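Local coordinates for protein exonuclease (Laribacter hongkongensis, PDB 3SYY) that digests double-stranded DNA with strict 5'-to-3' polarity as an alkaline exonuclease that binds magnesium ions, at residues A[34-37]-A[38-42]; A[65-68]-A[69-72]; A[137-140]-A[141-144]; A[159-162]-A[163-166]; A[195-198]-A[199-203]. All coordinates share one frame; numbering follows the deposited sequence.

Contacts 2 and 3 border the active site. Their centres lie about 21 Å apart, and the side chains of Glu68 and Gln137 each come to about 4 Å from a bound magnesium ion; the two-metal site is built from Ser100, Asp102, Glu112 and Ile113. Contact 1 is more remote, with Tyr39 about 13 Å from a magnesium ion. Contact 4 is a turn about 14 Å from contact 2, centre to centre. Contact 5 lies near the end of the C-terminal helix, about 7 Å from contact 1 at the nearest atoms. Contacts 4 and 5 are about 54 Å apart between centres within one chain, yet between subunits of the assembly they touch, Met163 of one packing on Leu198 of another.

Contact 1: residues A[34-37]-A[38-42]; sequences ASRQ and NYMAE
Residues 34-37 and 38-42 form the first turns of helix 34-49, joined by four successive i to i+4 bonds from Asn38 N to Ala34 O, Tyr39 N to Ser35 O, Met40 N to Arg36 O and Ala41 N to Gln37 O. The Asn38 bond is the shortest at 2.8 Å, from N to Ala34 O. The Asn38 amide folds back over the same carbonyl, its CG 3.1 Å from Ala34 O, because CG lies beside its own backbone N (chi1 -67°). Arg36 and Met40 run side by side in the same direction, and the Met40 methyl CE sits 3.8 Å from Arg36 NH2, oblique to the guanidinium. This pair belongs to a helix-helix interface: Met40 packs on Phe187, Glu190 and Leu191 of helix 174-205, while Arg36 NH2 makes a salt bridge to Glu190. Met40 bends at both chi2 and chi3, which swings its methyl back toward the arginine. Tyr39 starts close to the previous turn, its CB 3.5 Å from Ser35 O, but its ring leads away to Arg20 and to Val24 of helix 21-25, and the hydroxyl is hydrogen-bonded to Thr17 N. Ala41 packs on Trp119 of a neighbouring subunit.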
# COMPACT_ATOMS: atom_id res chain seq x y z
N ALA A 34 -18.74 -1.72 -2.40
CA ALA A 34 -17.99 -1.00 -1.38
C ALA A 34 -17.62 0.37 -1.92
O ALA A 34 -17.64 1.34 -1.19
CB ALA A 34 -16.74 -1.76 -1.01
N SER A 35 -17.30 0.44 -3.23
CA SER A 35 -16.92 1.72 -3.81
C SER A 35 -18.07 2.74 -3.75
O SER A 35 -17.81 3.91 -3.62
CB SER A 35 -16.42 1.56 -5.25
OG SER A 35 -17.48 1.02 -6.01
N ARG A 36 -19.31 2.29 -3.86
CA ARG A 36 -20.44 3.25 -3.77
C ARG A 36 -20.56 3.80 -2.36
O ARG A 36 -20.64 5.01 -2.13
CB ARG A 36 -21.75 2.59 -4.19
CG ARG A 36 -22.97 3.57 -4.29
CD ARG A 36 -24.23 2.75 -4.45
NE ARG A 36 -25.40 3.56 -4.84
CZ ARG A 36 -26.23 4.14 -3.96
NH1 ARG A 36 -27.29 4.82 -4.39
NH2 ARG A 36 -26.04 4.00 -2.65
N GLN A 37 -20.55 2.91 -1.38
CA GLN A 37 -20.58 3.34 0.02
C GLN A 37 -19.38 4.16 0.45
O GLN A 37 -19.52 5.13 1.21
CB GLN A 37 -20.86 2.14 0.94
CG GLN A 37 -22.27 1.52 0.59
CD GLN A 37 -23.40 2.61 0.24
OE1 GLN A 37 -23.72 3.52 1.08
NE2 GLN A 37 -24.02 2.51 -1.00
N ASN A 38 -18.18 3.80 -0.03
CA ASN A 38 -16.99 4.61 0.31
C ASN A 38 -17.04 6.02 -0.27
O ASN A 38 -16.65 6.97 0.37
CB ASN A 38 -15.68 3.91 -0.15
CG ASN A 38 -15.42 2.62 0.62
OD1 ASN A 38 -15.86 2.48 1.76
ND2 ASN A 38 -14.73 1.67 -0.01
N TYR A 39 -17.54 6.15 -1.51
CA TYR A 39 -17.70 7.49 -2.10
C TYR A 39 -18.77 8.27 -1.33
O TYR A 39 -18.61 9.43 -1.06
CB TYR A 39 -18.13 7.35 -3.57
CG TYR A 39 -18.12 8.64 -4.36
CD1 TYR A 39 -17.15 9.61 -4.13
CD2 TYR A 39 -19.07 8.86 -5.36
CE1 TYR A 39 -17.14 10.79 -4.89
CE2 TYR A 39 -19.05 10.03 -6.10
CZ TYR A 39 -18.12 10.97 -5.88
OH TYR A 39 -18.12 12.13 -6.63
N MET A 40 -19.88 7.60 -1.01
CA MET A 40 -20.95 8.25 -0.22
C MET A 40 -20.37 8.85 1.08
O MET A 40 -20.58 10.02 1.39
CB MET A 40 -22.04 7.22 -0.01
CG MET A 40 -22.93 7.48 1.16
SD MET A 40 -24.39 8.25 0.60
CE MET A 40 -25.09 7.03 -0.50
N ALA A 41 -19.54 8.06 1.79
CA ALA A 41 -18.89 8.50 3.02
C ALA A 41 -17.99 9.70 2.74
O ALA A 41 -17.97 10.68 3.49
CB ALA A 41 -18.11 7.33 3.68
N GLU A 42 -17.26 9.66 1.62
CA GLU A 42 -16.41 10.77 1.28
C GLU A 42 -17.22 12.06 1.10
O GLU A 42 -16.80 13.15 1.54
CB GLU A 42 -15.72 10.53 -0.08
CG GLU A 42 -14.36 9.92 -0.09
CD GLU A 42 -13.90 9.67 -1.54
OE1 GLU A 42 -13.91 8.50 -1.95
OE2 GLU A 42 -13.62 10.66 -2.23

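Contact 2: residues A[65-68]-A[69-72]; sequences TELE and PHAR
Helix 59-79 is kinked at Pro69, which has no N-H to give: Leu67 O takes two donors, His70 N at 2.9 Å from well above the carbonyl plane (N-H...O angle 131°) and Ala71 N at 3.1 Å, and from Ala71 on the i to i+4 pattern resumes, with Arg72 N donating to Glu68 O. The proline CD sits 3.8 Å from Thr65 O, the acceptor a regular helix would use for residue 69.

Leu67 and His70 cross at about a right angle. The methyl CD1 of Leu67 lies over one face of the His70 imidazole in a CH-pi contact, 4.0 Å from the ring centroid and displaced toward the rim. Both residues also pack on Tyr155 of strand 149-155. On another side of the helix, Glu68 OE2 forms a salt bridge with Arg72 NH2 at 3.0 Å. The nitrogen meets OE2 on its anti side, and the oxygen lies in the guanidinium plane at its edge, with the two planes 76° apart. Arg72 can turn back to the glutamate because its otherwise extended chain bends at chi3 (-71°).

Arg72 NH2 also donates to Asp102 O, the backbone oxygen of a magnesium ligand, and the Glu68 side chain comes to about 4 Å from a bound magnesium ion. One guanidinium nitrogen thus links Glu68 to the loop of Asp102, which probably helps hold the glutamate beside the metal site.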
# COMPACT_ATOMS: atom_id res chain seq x y z
N THR A 65 -0.68 14.29 -14.93
CA THR A 65 -1.31 15.61 -14.90
C THR A 65 -0.44 16.62 -15.62
O THR A 65 -0.97 17.45 -16.37
CB THR A 65 -1.59 16.10 -13.42
OG1 THR A 65 -2.47 15.15 -12.80
CG2 THR A 65 -2.28 17.44 -13.40
N GLU A 66 0.87 16.51 -15.43
CA GLU A 66 1.79 17.42 -16.06
C GLU A 66 1.90 17.23 -17.57
O GLU A 66 2.23 18.16 -18.29
CB GLU A 66 3.18 17.32 -15.45
CG GLU A 66 3.32 18.21 -14.22
CD GLU A 66 4.68 18.14 -13.61
OE1 GLU A 66 5.14 17.01 -13.35
OE2 GLU A 66 5.28 19.22 -13.36
N LEU A 67 1.66 16.02 -18.03
CA LEU A 67 1.67 15.72 -19.48
C LEU A 67 0.37 16.10 -20.21
O LEU A 67 0.32 16.12 -21.46
CB LEU A 67 1.92 14.24 -19.72
CG LEU A 67 2.44 13.77 -21.10
CD1 LEU A 67 3.86 14.30 -21.38
CD2 LEU A 67 2.39 12.25 -21.12
N GLU A 68 -0.69 16.35 -19.48
CA GLU A 68 -1.97 16.49 -20.19
C GLU A 68 -1.99 17.70 -21.21
O GLU A 68 -2.58 17.59 -22.28
CB GLU A 68 -3.14 16.47 -19.19
CG GLU A 68 -4.50 17.05 -19.62
CD GLU A 68 -5.37 17.30 -18.36
OE1 GLU A 68 -5.43 16.37 -17.47
OE2 GLU A 68 -5.93 18.44 -18.26
N PRO A 69 -1.32 18.81 -20.90
CA PRO A 69 -1.29 19.81 -21.96
C PRO A 69 -0.48 19.44 -23.21
O PRO A 69 -0.71 20.05 -24.25
CB PRO A 69 -0.65 21.01 -21.32
CG PRO A 69 0.03 20.48 -20.07
CD PRO A 69 -0.74 19.31 -19.63
N HIS A 70 0.43 18.47 -23.10
CA HIS A 70 1.19 17.98 -24.26
C HIS A 70 0.17 17.22 -25.05
O HIS A 70 0.11 17.36 -26.28
CB HIS A 70 2.33 17.02 -23.88
CG HIS A 70 3.49 17.64 -23.15
ND1 HIS A 70 3.38 18.43 -22.02
CD2 HIS A 70 4.83 17.47 -23.34
CE1 HIS A 70 4.58 18.76 -21.58
NE2 HIS A 70 5.48 18.17 -22.36
N ALA A 71 -0.58 16.34 -24.37
CA ALA A 71 -1.60 15.54 -25.02
C ALA A 71 -2.64 16.42 -25.72
O ALA A 71 -3.07 16.11 -26.85
CB ALA A 71 -2.32 14.58 -24.00
N ARG A 72 -3.08 17.46 -25.02
CA ARG A 72 -4.06 18.42 -25.58
C ARG A 72 -3.47 19.00 -26.89
O ARG A 72 -4.17 19.05 -27.91
CB ARG A 72 -4.40 19.57 -24.61
CG ARG A 72 -5.62 20.44 -25.09
CD ARG A 72 -6.09 21.51 -24.01
NE ARG A 72 -6.75 20.82 -22.87
CZ ARG A 72 -6.18 20.53 -21.70
NH1 ARG A 72 -4.92 20.88 -21.42
NH2 ARG A 72 -6.87 19.87 -20.77

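Contact 3: residues A[137-140]-A[141-144]; sequences QMQT and QMAC
Gln141 lays its extended side chain over the preceding turn, with CG 3.4 Å from Gln137 O, the same oxygen that accepts its backbone N-H. The amides of Gln141 and Gln137 stand 52° apart, and the Gln141 amide also lies against the CA and CG of Met138. Both glutamines lie close to the metal site: Gln141 comes to about 3 Å from the side chain of the magnesium ligand Glu112, and the Gln137 side chain to about 4 Å from a bound magnesium ion, with its OE1 hydrogen-bonded to Lys114.

Met142 follows, donating its N-H to Met138 O. Its chain is extended as far as SD and then bends at chi3 (-88°), which brings the methyl CE to 3.5 Å from Met138 O. The same methyl lies against the Gln139 amide, CE 3.6 Å from OE1. That amide is already fixed by hydrogen bonds to Asp173 N and Glu171 O, so the methyl rests on a group whose rotation is set by other partners. In this PDDEXK nuclease fold, helix 132-145 lies against strand 109-114, which supplies Glu112, and Gln141 and Met142 both pack on Leu110 of that strand.

Ala143 donates to Gln139 O at 2.8 Å from its N, while its CB lies 3.3 Å from Thr140 O and packs on Ile177 of helix 174-205. Cys144 closes the segment with N bonded to Thr140 O. Its SG approaches Thr140 CG2 at 4.3 Å, the methyl branch, while Thr140 OG1 turns back along the helix to bond Lys136 O.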
# COMPACT_ATOMS: atom_id res chain seq x y z
N GLN A 137 -17.78 8.17 -17.32
CA GLN A 137 -17.29 9.53 -17.13
C GLN A 137 -17.68 10.42 -18.33
O GLN A 137 -18.18 11.52 -18.18
CB GLN A 137 -15.78 9.49 -16.99
CG GLN A 137 -15.19 10.87 -16.86
CD GLN A 137 -13.68 10.85 -16.81
OE1 GLN A 137 -13.03 9.86 -17.16
NE2 GLN A 137 -13.10 11.93 -16.32
N MET A 138 -17.42 9.91 -19.53
CA MET A 138 -17.66 10.71 -20.71
C MET A 138 -19.14 10.88 -21.02
O MET A 138 -19.54 11.94 -21.48
CB MET A 138 -16.93 10.10 -21.90
CG MET A 138 -15.37 10.40 -21.83
SD MET A 138 -14.50 9.63 -23.21
CE MET A 138 -14.69 7.91 -23.00
N GLN A 139 -19.94 9.86 -20.77
CA GLN A 139 -21.41 10.03 -20.98
C GLN A 139 -21.92 11.07 -20.01
O GLN A 139 -22.78 11.88 -20.36
CB GLN A 139 -22.16 8.71 -20.84
CG GLN A 139 -21.85 7.69 -21.98
CD GLN A 139 -22.33 8.22 -23.39
OE1 GLN A 139 -23.07 9.22 -23.48
NE2 GLN A 139 -21.86 7.56 -24.45
N THR A 140 -21.38 11.08 -18.77
CA THR A 140 -21.75 12.09 -17.79
C THR A 140 -21.32 13.47 -18.18
O THR A 140 -22.04 14.45 -17.94
CB THR A 140 -21.10 11.79 -16.40
OG1 THR A 140 -21.54 10.50 -15.96
CG2 THR A 140 -21.46 12.87 -15.38
N GLN A 141 -20.13 13.58 -18.77
CA GLN A 141 -19.67 14.89 -19.24
C GLN A 141 -20.64 15.42 -20.34
O GLN A 141 -21.00 16.61 -20.34
CB GLN A 141 -18.26 14.78 -19.83
CG GLN A 141 -17.15 14.74 -18.82
CD GLN A 141 -15.85 14.17 -19.43
OE1 GLN A 141 -14.81 14.09 -18.76
NE2 GLN A 141 -15.90 13.81 -20.69
N MET A 142 -21.08 14.51 -21.21
CA MET A 142 -22.10 14.82 -22.25
C MET A 142 -23.46 15.20 -21.63
O MET A 142 -24.08 16.21 -22.03
CB MET A 142 -22.21 13.66 -23.23
CG MET A 142 -21.02 13.68 -24.19
SD MET A 142 -21.06 12.46 -25.49
CE MET A 142 -20.28 11.01 -24.80
N ALA A 143 -23.87 14.45 -20.60
CA ALA A 143 -25.06 14.78 -19.78
C ALA A 143 -25.01 16.18 -19.23
O ALA A 143 -26.00 16.94 -19.38
CB ALA A 143 -25.23 13.80 -18.67
N CYS A 144 -23.89 16.54 -18.62
CA CYS A 144 -23.77 17.87 -18.03
C CYS A 144 -23.69 19.03 -19.01
O CYS A 144 -24.15 20.14 -18.70
CB CYS A 144 -22.60 17.95 -17.07
SG CYS A 144 -22.84 16.90 -15.60

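Contact 4: residues A[159-162]-A[163-166]; sequences LPDD and MQYF
Leu159 overlaps Met163 at the base of the side chains, CB to CB at 4.1 Å, and its CD1 reaches the Met163 carbonyl oxygen. Residues 160-163 make a type I beta turn, closed by Met163 N to Pro160 O at 2.9 Å. A second, weak bond from Gln164 N to Asp161 O follows at 3.4 Å. Water 1 extends the bracing, donating to Asp161 O at 2.7 Å and accepting from Tyr165 N. Gln164 lies extended over the turn, its CG 3.3 Å from both Pro160 O and Leu159 O. Asp162 has its carboxyl carbon between the backbone N and the carbonyl carbon (chi1 59°), which sets it alongside the extended Met163 chain, OD2 3.6 Å from Met163 CG. Leu159, Asp162 and Met163 also pack on Thr49, Ala202 and Leu198, respectively, of a neighbouring subunit.

The turn lies in the connection of the hairpin formed by strands 149-155 and 165-171, where Gln164 and Phe166 pair by backbone with Asp156 and Ser154. Tyr165 goes to helix 59-79, packing on Arg74, Tyr75 and Glu78, while Leu159 and Phe166 reach helix 118-127.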
# COMPACT_ATOMS: atom_id res chain seq x y z
N LEU A 159 6.91 6.45 -25.61
CA LEU A 159 6.85 5.41 -26.61
C LEU A 159 7.39 5.93 -27.96
O LEU A 159 7.54 7.12 -28.11
CB LEU A 159 5.41 4.95 -26.76
CG LEU A 159 4.96 4.04 -25.61
CD1 LEU A 159 3.51 3.82 -25.65
CD2 LEU A 159 5.66 2.67 -25.71
N PRO A 160 7.66 5.03 -28.93
CA PRO A 160 8.00 5.50 -30.30
C PRO A 160 6.86 6.39 -30.83
O PRO A 160 5.71 6.21 -30.42
CB PRO A 160 7.99 4.20 -31.10
CG PRO A 160 8.45 3.17 -30.09
CD PRO A 160 7.61 3.57 -28.87
N ASP A 161 7.18 7.28 -31.77
CA ASP A 161 6.21 8.24 -32.29
C ASP A 161 4.90 7.61 -32.72
O ASP A 161 3.83 8.14 -32.38
CB ASP A 161 6.78 9.13 -33.42
CG ASP A 161 5.72 10.14 -33.92
OD1 ASP A 161 5.39 11.12 -33.17
OD2 ASP A 161 5.17 9.93 -35.02
N ASP A 162 4.95 6.47 -33.42
CA ASP A 162 3.73 5.93 -33.98
C ASP A 162 2.90 5.17 -32.92
O ASP A 162 1.93 4.55 -33.28
CB ASP A 162 4.02 5.02 -35.21
CG ASP A 162 4.93 3.83 -34.86
OD1 ASP A 162 5.33 3.08 -35.81
OD2 ASP A 162 5.27 3.62 -33.64
N MET A 163 3.31 5.21 -31.65
CA MET A 163 2.51 4.61 -30.55
C MET A 163 2.13 5.60 -29.45
O MET A 163 1.48 5.21 -28.49
CB MET A 163 3.29 3.47 -29.88
CG MET A 163 3.52 2.29 -30.75
SD MET A 163 4.39 0.98 -29.81
CE MET A 163 4.76 -0.19 -31.12
N GLN A 164 2.53 6.86 -29.57
CA GLN A 164 2.37 7.83 -28.49
C GLN A 164 0.91 8.27 -28.35
O GLN A 164 0.47 8.60 -27.22
CB GLN A 164 3.23 9.03 -28.73
CG GLN A 164 4.74 8.74 -28.59
CD GLN A 164 5.63 9.91 -28.96
OE1 GLN A 164 6.86 9.88 -28.72
NE2 GLN A 164 5.05 10.93 -29.57
N TYR A 165 0.17 8.29 -29.47
CA TYR A 165 -1.13 8.98 -29.53
C TYR A 165 -2.25 8.08 -29.93
O TYR A 165 -2.14 7.36 -30.93
CB TYR A 165 -1.03 10.18 -30.47
CG TYR A 165 -2.36 10.86 -30.71
CD1 TYR A 165 -2.84 11.81 -29.81
CD2 TYR A 165 -3.10 10.57 -31.85
CE1 TYR A 165 -4.07 12.47 -30.05
CE2 TYR A 165 -4.29 11.21 -32.12
CZ TYR A 165 -4.77 12.16 -31.24
OH TYR A 165 -5.98 12.73 -31.57
N PHE A 166 -3.32 8.05 -29.11
CA PHE A 166 -4.49 7.23 -29.41
C PHE A 166 -5.72 8.09 -29.19
O PHE A 166 -5.81 8.85 -28.21
CB PHE A 166 -4.58 5.99 -28.49
CG PHE A 166 -5.90 5.26 -28.58
CD1 PHE A 166 -6.08 4.26 -29.50
CD2 PHE A 166 -6.98 5.64 -27.77
CE1 PHE A 166 -7.27 3.61 -29.61
CE2 PHE A 166 -8.19 5.00 -27.87
CZ PHE A 166 -8.33 3.96 -28.77
O HOH W 1 1.11 7.81 -32.28

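Contact 5: residues A[195-198]-A[199-203]; sequences IEYL and KRKAA
The C-terminal helix 174-205 carries this contact near its far end, where Ile195 and Lys199, Glu196 and Arg200, and Tyr197 and Lys201 pair at i to i+4 spacing. Regular backbone bonds run beneath them, such as Arg200 N to Glu196 O at 2.9 Å. Lys199 lies extended alongside Ile195, and its CE and NZ pass the CG2 branch, NZ at 3.8 Å. Glu196 and Arg200 also point the same way. The glutamate bends at chi2 (99°), and its OE2 is 4.0 Å from Arg200 NE, at the guanidinium edge and near its plane, with the carboxylate turned 80° from that plane; this is a long salt bridge. Lys201 crosses the Tyr197 ring obliquely. Its CD stands over one face toward the rim, and NZ ends 3.4 Å from Tyr197 CE2 and 3.6 Å from OH.

Leu198 and Lys199 both turn to helix 34-49, on Ile44 and Leu48, and Lys199 also packs on Met163 of a neighbouring subunit. Ile195, Leu198 and the Lys199 side chain thus meet helix 34-49, while Glu196, Tyr197, Arg200 and Lys201 lie on exposed parts of the helix. With the one ion pair stretched, electrostatic attraction between the side chains probably adds little beyond the helix's own backbone bonds.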
# COMPACT_ATOMS: atom_id res chain seq x y z
N ILE A 195 -27.13 13.22 5.66
CA ILE A 195 -26.68 14.45 6.24
C ILE A 195 -27.80 15.08 7.12
O ILE A 195 -27.54 15.51 8.23
CB ILE A 195 -26.27 15.40 5.17
CG1 ILE A 195 -24.91 14.90 4.58
CG2 ILE A 195 -26.05 16.81 5.75
CD1 ILE A 195 -24.58 15.55 3.30
N GLU A 196 -29.02 15.07 6.59
CA GLU A 196 -30.18 15.58 7.35
C GLU A 196 -30.39 14.79 8.63
O GLU A 196 -30.58 15.36 9.69
CB GLU A 196 -31.42 15.44 6.49
CG GLU A 196 -32.66 15.82 7.20
CD GLU A 196 -33.04 17.20 6.81
OE1 GLU A 196 -32.20 18.11 7.08
OE2 GLU A 196 -34.13 17.34 6.20
N TYR A 197 -30.35 13.46 8.50
CA TYR A 197 -30.48 12.53 9.60
C TYR A 197 -29.46 12.71 10.68
O TYR A 197 -29.82 12.79 11.88
CB TYR A 197 -30.45 11.13 9.07
CG TYR A 197 -31.00 10.02 9.92
CD1 TYR A 197 -32.37 9.99 10.29
CD2 TYR A 197 -30.19 8.94 10.26
CE1 TYR A 197 -32.88 8.91 11.00
CE2 TYR A 197 -30.68 7.88 11.01
CZ TYR A 197 -32.03 7.87 11.37
OH TYR A 197 -32.52 6.78 12.03
N LEU A 198 -28.18 12.75 10.30
CA LEU A 198 -27.11 12.99 11.26
C LEU A 198 -27.30 14.32 11.99
O LEU A 198 -27.11 14.43 13.23
CB LEU A 198 -25.76 13.03 10.58
CG LEU A 198 -24.96 11.74 10.33
CD1 LEU A 198 -25.52 10.43 10.91
CD2 LEU A 198 -24.46 11.61 8.84
N LYS A 199 -27.64 15.34 11.22
CA LYS A 199 -27.78 16.68 11.78
C LYS A 199 -28.95 16.78 12.81
O LYS A 199 -28.80 17.41 13.88
CB LYS A 199 -27.94 17.73 10.66
CG LYS A 199 -26.59 18.25 10.08
CD LYS A 199 -26.91 19.26 8.98
CE LYS A 199 -25.66 19.78 8.37
NZ LYS A 199 -26.02 20.41 7.04
N ARG A 200 -30.10 16.19 12.44
CA ARG A 200 -31.30 16.18 13.30
C ARG A 200 -31.02 15.45 14.61
O ARG A 200 -31.33 15.96 15.69
CB ARG A 200 -32.47 15.55 12.56
CG ARG A 200 -33.11 16.54 11.58
CD ARG A 200 -34.33 15.97 10.96
NE ARG A 200 -34.99 16.92 10.06
CZ ARG A 200 -35.85 17.86 10.45
NH1 ARG A 200 -36.17 18.03 11.73
NH2 ARG A 200 -36.40 18.63 9.53
N LYS A 201 -30.34 14.30 14.51
CA LYS A 201 -29.90 13.57 15.70
C LYS A 201 -28.99 14.35 16.58
O LYS A 201 -29.22 14.37 17.78
CB LYS A 201 -29.22 12.25 15.34
CG LYS A 201 -30.19 11.20 14.96
CD LYS A 201 -29.45 9.92 14.57
CE LYS A 201 -30.41 8.76 14.71
NZ LYS A 201 -29.80 7.46 14.24
N ALA A 202 -27.95 14.97 16.00
CA ALA A 202 -27.02 15.75 16.80
C ALA A 202 -27.71 16.96 17.45
O ALA A 202 -27.43 17.29 18.62
CB ALA A 202 -25.81 16.19 15.98
N ALA A 203 -28.59 17.61 16.68
CA ALA A 203 -29.30 18.80 17.16
C ALA A 203 -30.25 18.46 18.34
O ALA A 203 -30.27 19.15 19.38
CB ALA A 203 -30.04 19.49 15.99